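Local coordinates for protein UDP-N-Acetylglucosamine 2-Epimerase (Thermus thermophilus, PDB 1V4V) that probably interconverts UDP-N-acetylglucosamine and its 2-epimer UDP-N-acetylmannosamine, as a homodimer of two-domain subunits with the GT-B fold, at residues E59-D64 against K88-D93; A77-Q82 against T101-A106; G124-N129 against L142-T147. One frame throughout, in Å; residues are numbered along the deposited sequence.

Contact 1. Residues E59-D64 against K88-D93; sequences EDRNLD and KEMGAD
R61, on the edge strand 61-62, runs across to E89 and M90 at the C-terminal end of helix 72-89, and its two halves make different contacts. The packed half is apolar. With chi1 at -175°, R61 swings CG away from the backbone N and the chain stays extended to NE, which lays the methylene stem over the selenoether of M90, a selenomethionine. M90 bends at chi3 (92°), turning its terminal methyl into the angle between two neighbouring residues: CE lies 3.9 Å from CB of R61 and equally 3.9 Å from CB of D60. Further along the stem, R61 CD comes to 4.1 Å from M90 CG. M90 also rests on V9 of strand 6-12 and R61 on A86 of helix 72-89, while the carboxylate of D60 turns to the backbone N of V38 in the adjoining strand.

The charged half lies on the solvent side. The guanidinium meets E89 end-on, with both terminal nitrogens converging on one oxygen: OE2 is 2.7 Å from R61 NH1 and 2.8 Å from R61 NH2. That oxygen lies in the guanidinium plane, but the carboxylate is turned 54° against it, leaving the NH2 bond to arrive from above the carboxylate plane. The arginine thus holds a single oxygen of an exposed glutamate with two nitrogens, and the extended chain of E89 crosses it at about a right angle.

Just beyond, the helix closes in a Schellman motif, with G91 at positive phi and its N bonded to K88 O. The chain then enters strand 94-98, so the contact joins the C-terminal end of the crossover helix to the edge strand from which the beta-alpha-beta crossover started, as in a Rossmann-like domain.

Contact 2. Residues A77-Q82 against T101-A106; sequences ARILPQ and TLTTFA
In I79, chi1 of -63° sets CG1 opposite the carbonyl carbon and CG2 opposite the backbone N, so that the CG2 methyl faces helix 102-113 and settles 3.6 Å from CB of A106. In L80, chi1 of -167° carries the isobutyl group across as well, bringing CD1 to 3.3 Å from the backbone O of A106. T103 closes one flank: its OG1 lies 4.2 Å from I79 CG1, and its CG2 stands 4.2 Å from I79 CG2, the two side chains crossing at about a right angle.

The small side chain of A106 sits where the axes of 77-82 and 102-106 come within 9.1 Å, at a crossing angle of -32°. Helix 72-89 kinks at P81, whose N makes no bond to the preceding turn, and Q82 NE2 reaches back to R78 O. On the other segment T101 is the N-cap of helix 102-113, OG1 accepting from T104 N. L80 continues onto W109 and A110, and also packs on A76 of the second subunit. Two such neighbouring, roughly parallel helices on one face of a parallel sheet are typical of a Rossmann-like alpha/beta domain, here with the dimer partner against them.

Contact 3. Residues G124-N129 against L142-T147; sequences GLRSGN and LTDVLT
A water is wedged between R126 and D144, beside a salt bridge that uses just one nitrogen and one oxygen. R126 NH2 gives D144 OD2 a short, nearly straight bond of 2.6 Å (N-H...O 167°), arriving on the anti lone pair. The carboxylate and guanidinium planes are nearly coplanar, 20° apart, and the side chains come from opposite directions. Where NH1 might have made a second bond, OD2 is 3.7 Å away, and the water bridges instead: it accepts from R126 NH1 at 3.0 Å and donates to D144 OD2 at 2.8 Å. It also accepts from G124 N, at 2.9 Å, tying the loop backbone into the same network.

A bend at chi2 (-75°) folds the arginine back over its own loop, where NH1 also donates to L125 O at 2.9 Å from above the carbonyl plane. Outside the two segments, R126 NE forms a salt bridge with E164, and D144 OD1 takes a hydrogen bond from H120 ND1. L161 of helix 155-162 packs on both side chains.

A leucine in place of R126 would probably leave OD2 of D144 and E164 without their cationic mate and the bridging water with one donor fewer.

Further along the loop, S127 OG accepts from N129 N in an ST turn. One arginine spans two carboxylates, D144 and E164, and probably offsets part of their charge within the fold, while the water and L125 O take the N-H groups of NH1 and, with D144 and E164, probably hold the guanidinium in one rotation.

Overall arrangement
The three contacts step along the N-terminal parallel sheet, starting at its edge strand 61-62. Contacts 1 and 2, their centres about 14 Å apart, share helix 72-89 and interlock along the chain; D64 N lies 2.6 Å from Q82 OE1, a probable hydrogen bond, and L63 packs on I79. Contact 2 passes to contact 3, about 16 Å away centre to centre, through F105, whose CE1 is 3.5 Å from L142 CB. Contacts 1 and 3, about 25 Å apart between centres, do not touch. Both contact 2 and contact 3 also border the second subunit, so the helices linking them form part of the dimer interface. In GT-B enzymes the nucleotide-sugar site lies in the cleft between the two domains.

Contact 1. Residues E59-D64 against K88-D93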
loop_
_atom_site.group_PDB
_atom_site.type_symbol
_atom_site.label_atom_id
_atom_site.label_comp_id
_atom_site.label_asym_id
_atom_site.label_seq_id
_atom_site.Cartn_x
_atom_site.Cartn_y
_atom_site.Cartn_z
ATOM N N GLU A 59 17.672 4.227 -21.306
ATOM C CA GLU A 59 17.573 3.933 -19.879
ATOM C C GLU A 59 18.918 4.208 -19.228
ATOM O O GLU A 59 19.954 4.199 -19.893
ATOM C CB GLU A 59 17.149 2.477 -19.626
ATOM C CG GLU A 59 18.277 1.463 -19.447
ATOM C CD GLU A 59 18.821 0.947 -20.759
ATOM O OE1 GLU A 59 19.618 -0.016 -20.734
ATOM O OE2 GLU A 59 18.448 1.498 -21.814
ATOM N N ASP A 60 18.895 4.457 -17.926
ATOM C CA ASP A 60 20.109 4.746 -17.175
ATOM C C ASP A 60 20.586 3.541 -16.380
ATOM O O ASP A 60 21.780 3.390 -16.127
ATOM C CB ASP A 60 19.860 5.926 -16.238
ATOM C CG ASP A 60 19.641 7.222 -16.989
ATOM O OD1 ASP A 60 20.634 7.788 -17.495
ATOM O OD2 ASP A 60 18.481 7.668 -17.086
ATOM N N ARG A 61 19.650 2.680 -15.993
ATOM C CA ARG A 61 19.987 1.494 -15.215
ATOM C C ARG A 61 18.907 0.429 -15.386
ATOM O O ARG A 61 17.774 0.741 -15.750
ATOM C CB ARG A 61 20.137 1.880 -13.741
ATOM C CG ARG A 61 20.601 0.757 -12.827
ATOM C CD ARG A 61 21.301 1.321 -11.599
ATOM N NE ARG A 61 21.589 0.298 -10.598
ATOM C CZ ARG A 61 22.432 0.467 -9.585
ATOM N NH1 ARG A 61 23.075 1.618 -9.444
ATOM N NH2 ARG A 61 22.623 -0.510 -8.707
ATOM N N ASN A 62 19.268 -0.825 -15.135
ATOM C CA ASN A 62 18.333 -1.940 -15.260
ATOM C C ASN A 62 18.435 -2.851 -14.046
ATOM O O ASN A 62 19.526 -3.071 -13.526
ATOM C CB ASN A 62 18.647 -2.781 -16.502
ATOM C CG ASN A 62 18.658 -1.971 -17.778
ATOM O OD1 ASN A 62 19.544 -1.141 -18.001
ATOM N ND2 ASN A 62 17.670 -2.209 -18.631
ATOM N N LEU A 63 17.303 -3.381 -13.592
ATOM C CA LEU A 63 17.327 -4.310 -12.469
ATOM C C LEU A 63 17.594 -5.687 -13.072
ATOM O O LEU A 63 17.383 -5.894 -14.264
ATOM C CB LEU A 63 15.987 -4.315 -11.731
ATOM C CG LEU A 63 15.588 -3.022 -11.024
ATOM C CD1 LEU A 63 14.316 -3.263 -10.201
ATOM C CD2 LEU A 63 16.725 -2.555 -10.114
ATOM N N ASP A 64 18.067 -6.622 -12.258
ATOM C CA ASP A 64 18.359 -7.969 -12.735
ATOM C C ASP A 64 17.147 -8.847 -12.443
ATOM O O ASP A 64 16.914 -9.245 -11.303
ATOM C CB ASP A 64 19.610 -8.501 -12.032
ATOM C CG ASP A 64 20.091 -9.815 -12.608
ATOM O OD1 ASP A 64 21.277 -10.150 -12.405
ATOM O OD2 ASP A 64 19.286 -10.519 -13.251
ATOM N N LYS A 88 19.166 4.434 -4.583
ATOM C CA LYS A 88 20.102 5.138 -3.720
ATOM C C LYS A 88 21.370 5.494 -4.499
ATOM O O LYS A 88 21.870 6.618 -4.409
ATOM C CB LYS A 88 20.448 4.261 -2.515
ATOM C CG LYS A 88 21.160 4.982 -1.383
ATOM C CD LYS A 88 21.461 4.022 -0.240
ATOM C CE LYS A 88 22.181 4.721 0.903
ATOM N NZ LYS A 88 22.556 3.765 1.988
ATOM N N GLU A 89 21.878 4.538 -5.271
ATOM C CA GLU A 89 23.088 4.751 -6.061
ATOM C C GLU A 89 22.873 5.747 -7.200
ATOM O O GLU A 89 23.811 6.418 -7.633
ATOM C CB GLU A 89 23.601 3.418 -6.613
ATOM C CG GLU A 89 24.099 2.462 -5.534
ATOM C CD GLU A 89 24.638 1.156 -6.093
ATOM O OE1 GLU A 89 25.103 0.316 -5.295
ATOM O OE2 GLU A 89 24.600 0.966 -7.325
HETATM N N MSE A 90 21.639 5.841 -7.687
HETATM C CA MSE A 90 21.313 6.778 -8.759
HETATM C C MSE A 90 21.089 8.175 -8.179
HETATM O O MSE A 90 20.932 9.144 -8.926
HETATM C CB MSE A 90 20.051 6.329 -9.508
HETATM C CG MSE A 90 20.222 5.058 -10.319
HETATM SE SE MSE A 90 18.509 4.337 -10.925
HETATM C CE MSE A 90 18.416 5.225 -12.654
ATOM N N GLY A 91 21.064 8.263 -6.849
ATOM C CA GLY A 91 20.870 9.539 -6.174
ATOM C C GLY A 91 19.491 10.155 -6.341
ATOM O O GLY A 91 19.337 11.380 -6.345
ATOM N N ALA A 92 18.474 9.307 -6.451
ATOM C CA ALA A 92 17.107 9.774 -6.643
ATOM C C ALA A 92 16.566 10.679 -5.545
ATOM O O ALA A 92 16.674 10.371 -4.357
ATOM C CB ALA A 92 16.165 8.566 -6.826
ATOM N N ASP A 93 15.969 11.794 -5.957
ATOM C CA ASP A 93 15.359 12.741 -5.033
ATOM C C ASP A 93 13.848 12.557 -5.090
ATOM O O ASP A 93 13.106 13.053 -4.236
ATOM C CB ASP A 93 15.712 14.182 -5.411
ATOM C CG ASP A 93 17.169 14.508 -5.157
ATOM O OD1 ASP A 93 17.956 14.558 -6.126
ATOM O OD2 ASP A 93 17.523 14.705 -3.976
#

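Contact 2. Residues A77-Q82 against T101-A106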
loop_
_atom_site.group_PDB
_atom_site.type_symbol
_atom_site.label_atom_id
_atom_site.label_comp_id
_atom_site.label_asym_id
_atom_site.label_seq_id
_atom_site.Cartn_x
_atom_site.Cartn_y
_atom_site.Cartn_z
ATOM N N ALA A 77 10.658 -10.385 -3.392
ATOM C CA ALA A 77 11.902 -10.472 -2.640
ATOM C C ALA A 77 13.104 -10.220 -3.549
ATOM O O ALA A 77 14.106 -9.654 -3.119
ATOM C CB ALA A 77 12.021 -11.842 -1.987
ATOM N N ARG A 78 12.989 -10.646 -4.801
ATOM C CA ARG A 78 14.060 -10.471 -5.785
ATOM C C ARG A 78 14.206 -9.005 -6.196
ATOM O O ARG A 78 15.312 -8.511 -6.422
ATOM C CB ARG A 78 13.764 -11.324 -7.026
ATOM C CG ARG A 78 14.735 -11.123 -8.182
ATOM C CD ARG A 78 15.620 -12.338 -8.377
ATOM N NE ARG A 78 16.647 -12.109 -9.390
ATOM C CZ ARG A 78 17.666 -12.933 -9.616
ATOM N NH1 ARG A 78 17.796 -14.043 -8.902
ATOM N NH2 ARG A 78 18.562 -12.640 -10.547
ATOM N N ILE A 79 13.078 -8.311 -6.285
ATOM C CA ILE A 79 13.068 -6.911 -6.687
ATOM C C ILE A 79 13.444 -5.903 -5.604
ATOM O O ILE A 79 14.254 -5.010 -5.830
ATOM C CB ILE A 79 11.669 -6.505 -7.216
ATOM C CG1 ILE A 79 11.326 -7.307 -8.471
ATOM C CG2 ILE A 79 11.606 -4.998 -7.455
ATOM C CD1 ILE A 79 12.283 -7.094 -9.641
ATOM N N LEU A 80 12.853 -6.051 -4.425
ATOM C CA LEU A 80 13.056 -5.102 -3.338
ATOM C C LEU A 80 14.467 -4.603 -3.003
ATOM O O LEU A 80 14.716 -3.400 -3.034
ATOM C CB LEU A 80 12.394 -5.635 -2.061
ATOM C CG LEU A 80 12.255 -4.623 -0.921
ATOM C CD1 LEU A 80 11.417 -3.436 -1.392
ATOM C CD2 LEU A 80 11.591 -5.292 0.284
ATOM N N PRO A 81 15.403 -5.512 -2.683
ATOM C CA PRO A 81 16.762 -5.071 -2.341
ATOM C C PRO A 81 17.513 -4.358 -3.456
ATOM O O PRO A 81 18.091 -3.294 -3.242
ATOM C CB PRO A 81 17.460 -6.369 -1.927
ATOM C CG PRO A 81 16.320 -7.256 -1.481
ATOM C CD PRO A 81 15.284 -6.970 -2.541
ATOM N N GLN A 82 17.528 -4.953 -4.640
ATOM C CA GLN A 82 18.245 -4.343 -5.746
ATOM C C GLN A 82 17.604 -3.035 -6.192
ATOM O O GLN A 82 18.285 -2.168 -6.726
ATOM C CB GLN A 82 18.356 -5.317 -6.920
ATOM C CG GLN A 82 17.047 -5.697 -7.573
ATOM C CD GLN A 82 17.265 -6.572 -8.790
ATOM O OE1 GLN A 82 18.108 -6.272 -9.642
ATOM N NE2 GLN A 82 16.508 -7.657 -8.883
ATOM N N THR A 101 1.414 -3.421 -11.091
ATOM C CA THR A 101 2.118 -4.695 -10.968
ATOM C C THR A 101 2.805 -4.854 -9.615
ATOM O O THR A 101 3.004 -3.884 -8.887
ATOM C CB THR A 101 3.200 -4.871 -12.054
ATOM O OG1 THR A 101 4.219 -3.881 -11.872
ATOM C CG2 THR A 101 2.600 -4.736 -13.450
ATOM N N LEU A 102 3.172 -6.093 -9.298
ATOM C CA LEU A 102 3.867 -6.403 -8.054
ATOM C C LEU A 102 5.214 -5.663 -8.041
ATOM O O LEU A 102 5.633 -5.123 -7.015
ATOM C CB LEU A 102 4.100 -7.915 -7.961
ATOM C CG LEU A 102 4.646 -8.489 -6.650
ATOM C CD1 LEU A 102 3.602 -8.355 -5.567
ATOM C CD2 LEU A 102 5.004 -9.955 -6.839
ATOM N N THR A 103 5.884 -5.635 -9.190
ATOM C CA THR A 103 7.176 -4.963 -9.288
ATOM C C THR A 103 7.031 -3.477 -8.987
ATOM O O THR A 103 7.878 -2.891 -8.315
ATOM C CB THR A 103 7.798 -5.155 -10.684
ATOM O OG1 THR A 103 8.011 -6.551 -10.913
ATOM C CG2 THR A 103 9.138 -4.419 -10.790
ATOM N N THR A 104 5.958 -2.866 -9.474
ATOM C CA THR A 104 5.733 -1.452 -9.224
ATOM C C THR A 104 5.621 -1.171 -7.736
ATOM O O THR A 104 6.199 -0.201 -7.242
ATOM C CB THR A 104 4.472 -0.951 -9.961
ATOM O OG1 THR A 104 4.776 -0.805 -11.354
ATOM C CG2 THR A 104 4.005 0.387 -9.406
ATOM N N PHE A 105 4.889 -2.010 -7.006
ATOM C CA PHE A 105 4.785 -1.777 -5.571
ATOM C C PHE A 105 6.129 -2.026 -4.892
ATOM O O PHE A 105 6.532 -1.273 -4.005
ATOM C CB PHE A 105 3.742 -2.684 -4.906
ATOM C CG PHE A 105 3.805 -2.637 -3.407
ATOM C CD1 PHE A 105 3.575 -1.442 -2.730
ATOM C CD2 PHE A 105 4.205 -3.753 -2.676
ATOM C CE1 PHE A 105 3.750 -1.354 -1.344
ATOM C CE2 PHE A 105 4.382 -3.676 -1.290
ATOM C CZ PHE A 105 4.157 -2.473 -0.625
ATOM N N ALA A 106 6.816 -3.086 -5.301
ATOM C CA ALA A 106 8.103 -3.418 -4.701
ATOM C C ALA A 106 9.071 -2.250 -4.856
ATOM O O ALA A 106 9.833 -1.944 -3.939
ATOM C CB ALA A 106 8.680 -4.677 -5.342
#

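Contact 3. Residues G124-N129 against L142-T147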
loop_
_atom_site.group_PDB
_atom_site.type_symbol
_atom_site.label_atom_id
_atom_site.label_comp_id
_atom_site.label_asym_id
_atom_site.label_seq_id
_atom_site.Cartn_x
_atom_site.Cartn_y
_atom_site.Cartn_z
ATOM N N GLY A 124 -5.497 5.763 -8.827
ATOM C CA GLY A 124 -6.883 5.934 -8.420
ATOM C C GLY A 124 -7.921 4.965 -8.950
ATOM O O GLY A 124 -9.028 4.900 -8.411
ATOM N N LEU A 125 -7.594 4.222 -10.000
ATOM C CA LEU A 125 -8.556 3.270 -10.548
ATOM C C LEU A 125 -8.714 2.105 -9.574
ATOM O O LEU A 125 -7.727 1.555 -9.091
ATOM C CB LEU A 125 -8.089 2.777 -11.918
ATOM C CG LEU A 125 -7.846 3.903 -12.932
ATOM C CD1 LEU A 125 -7.508 3.306 -14.295
ATOM C CD2 LEU A 125 -9.082 4.788 -13.032
ATOM N N ARG A 126 -9.960 1.739 -9.283
ATOM C CA ARG A 126 -10.235 0.658 -8.341
ATOM C C ARG A 126 -11.335 -0.296 -8.797
ATOM O O ARG A 126 -12.234 0.081 -9.555
ATOM C CB ARG A 126 -10.637 1.243 -6.986
ATOM C CG ARG A 126 -9.561 2.071 -6.300
ATOM C CD ARG A 126 -8.468 1.190 -5.707
ATOM N NE ARG A 126 -7.488 1.973 -4.954
ATOM C CZ ARG A 126 -6.421 2.560 -5.485
ATOM N NH1 ARG A 126 -6.179 2.459 -6.785
ATOM N NH2 ARG A 126 -5.591 3.248 -4.710
ATOM N N SER A 127 -11.256 -1.533 -8.316
ATOM C CA SER A 127 -12.249 -2.552 -8.628
ATOM C C SER A 127 -13.107 -2.729 -7.384
ATOM O O SER A 127 -14.248 -3.184 -7.460
ATOM C CB SER A 127 -11.575 -3.882 -8.955
ATOM O OG SER A 127 -11.022 -4.468 -7.788
ATOM N N GLY A 128 -12.541 -2.362 -6.238
ATOM C CA GLY A 128 -13.249 -2.494 -4.978
ATOM C C GLY A 128 -13.241 -3.929 -4.488
ATOM O O GLY A 128 -13.955 -4.276 -3.544
ATOM N N ASN A 129 -12.427 -4.769 -5.119
ATOM C CA ASN A 129 -12.350 -6.177 -4.736
ATOM C C ASN A 129 -10.907 -6.680 -4.716
ATOM O O ASN A 129 -10.269 -6.773 -5.762
ATOM C CB ASN A 129 -13.160 -7.025 -5.720
ATOM C CG ASN A 129 -13.350 -8.455 -5.246
ATOM O OD1 ASN A 129 -12.498 -9.014 -4.559
ATOM N ND2 ASN A 129 -14.469 -9.059 -5.634
ATOM N N LEU A 142 -1.691 -0.663 -1.998
ATOM C CA LEU A 142 -0.462 -0.666 -1.199
ATOM C C LEU A 142 0.451 0.467 -1.675
ATOM O O LEU A 142 0.975 1.235 -0.872
ATOM C CB LEU A 142 0.266 -2.006 -1.340
ATOM C CG LEU A 142 -0.387 -3.228 -0.682
ATOM C CD1 LEU A 142 0.343 -4.492 -1.124
ATOM C CD2 LEU A 142 -0.342 -3.087 0.855
ATOM N N THR A 143 0.635 0.566 -2.989
ATOM C CA THR A 143 1.476 1.617 -3.547
ATOM C C THR A 143 0.996 3.007 -3.137
ATOM O O THR A 143 1.806 3.871 -2.780
ATOM C CB THR A 143 1.517 1.543 -5.085
ATOM O OG1 THR A 143 2.066 0.281 -5.486
ATOM C CG2 THR A 143 2.391 2.669 -5.656
ATOM N N ASP A 144 -0.316 3.225 -3.165
ATOM C CA ASP A 144 -0.848 4.535 -2.804
ATOM C C ASP A 144 -0.748 4.885 -1.330
ATOM O O ASP A 144 -0.839 6.051 -0.960
ATOM C CB ASP A 144 -2.286 4.687 -3.300
ATOM C CG ASP A 144 -2.353 4.783 -4.811
ATOM O OD1 ASP A 144 -1.332 5.175 -5.412
ATOM O OD2 ASP A 144 -3.412 4.472 -5.393
ATOM N N VAL A 145 -0.567 3.885 -0.479
ATOM C CA VAL A 145 -0.386 4.175 0.939
ATOM C C VAL A 145 0.925 4.962 1.060
ATOM O O VAL A 145 1.027 5.911 1.834
ATOM C CB VAL A 145 -0.243 2.876 1.768
ATOM C CG1 VAL A 145 0.385 3.184 3.127
ATOM C CG2 VAL A 145 -1.598 2.226 1.951
ATOM N N LEU A 146 1.911 4.564 0.262
ATOM C CA LEU A 146 3.247 5.161 0.284
ATOM C C LEU A 146 3.490 6.391 -0.584
ATOM O O LEU A 146 4.528 7.037 -0.458
ATOM C CB LEU A 146 4.277 4.109 -0.124
ATOM C CG LEU A 146 4.189 2.752 0.567
ATOM C CD1 LEU A 146 5.274 1.852 0.009
ATOM C CD2 LEU A 146 4.332 2.928 2.080
ATOM N N THR A 147 2.550 6.725 -1.454
ATOM C CA THR A 147 2.750 7.846 -2.362
ATOM C C THR A 147 2.664 9.255 -1.794
ATOM O O THR A 147 1.769 9.585 -1.009
ATOM C CB THR A 147 1.781 7.746 -3.540
ATOM O OG1 THR A 147 0.438 7.801 -3.052
ATOM C CG2 THR A 147 1.995 6.439 -4.281
HETATM O O HOH W 1 -3.776 3.632 -8.031
#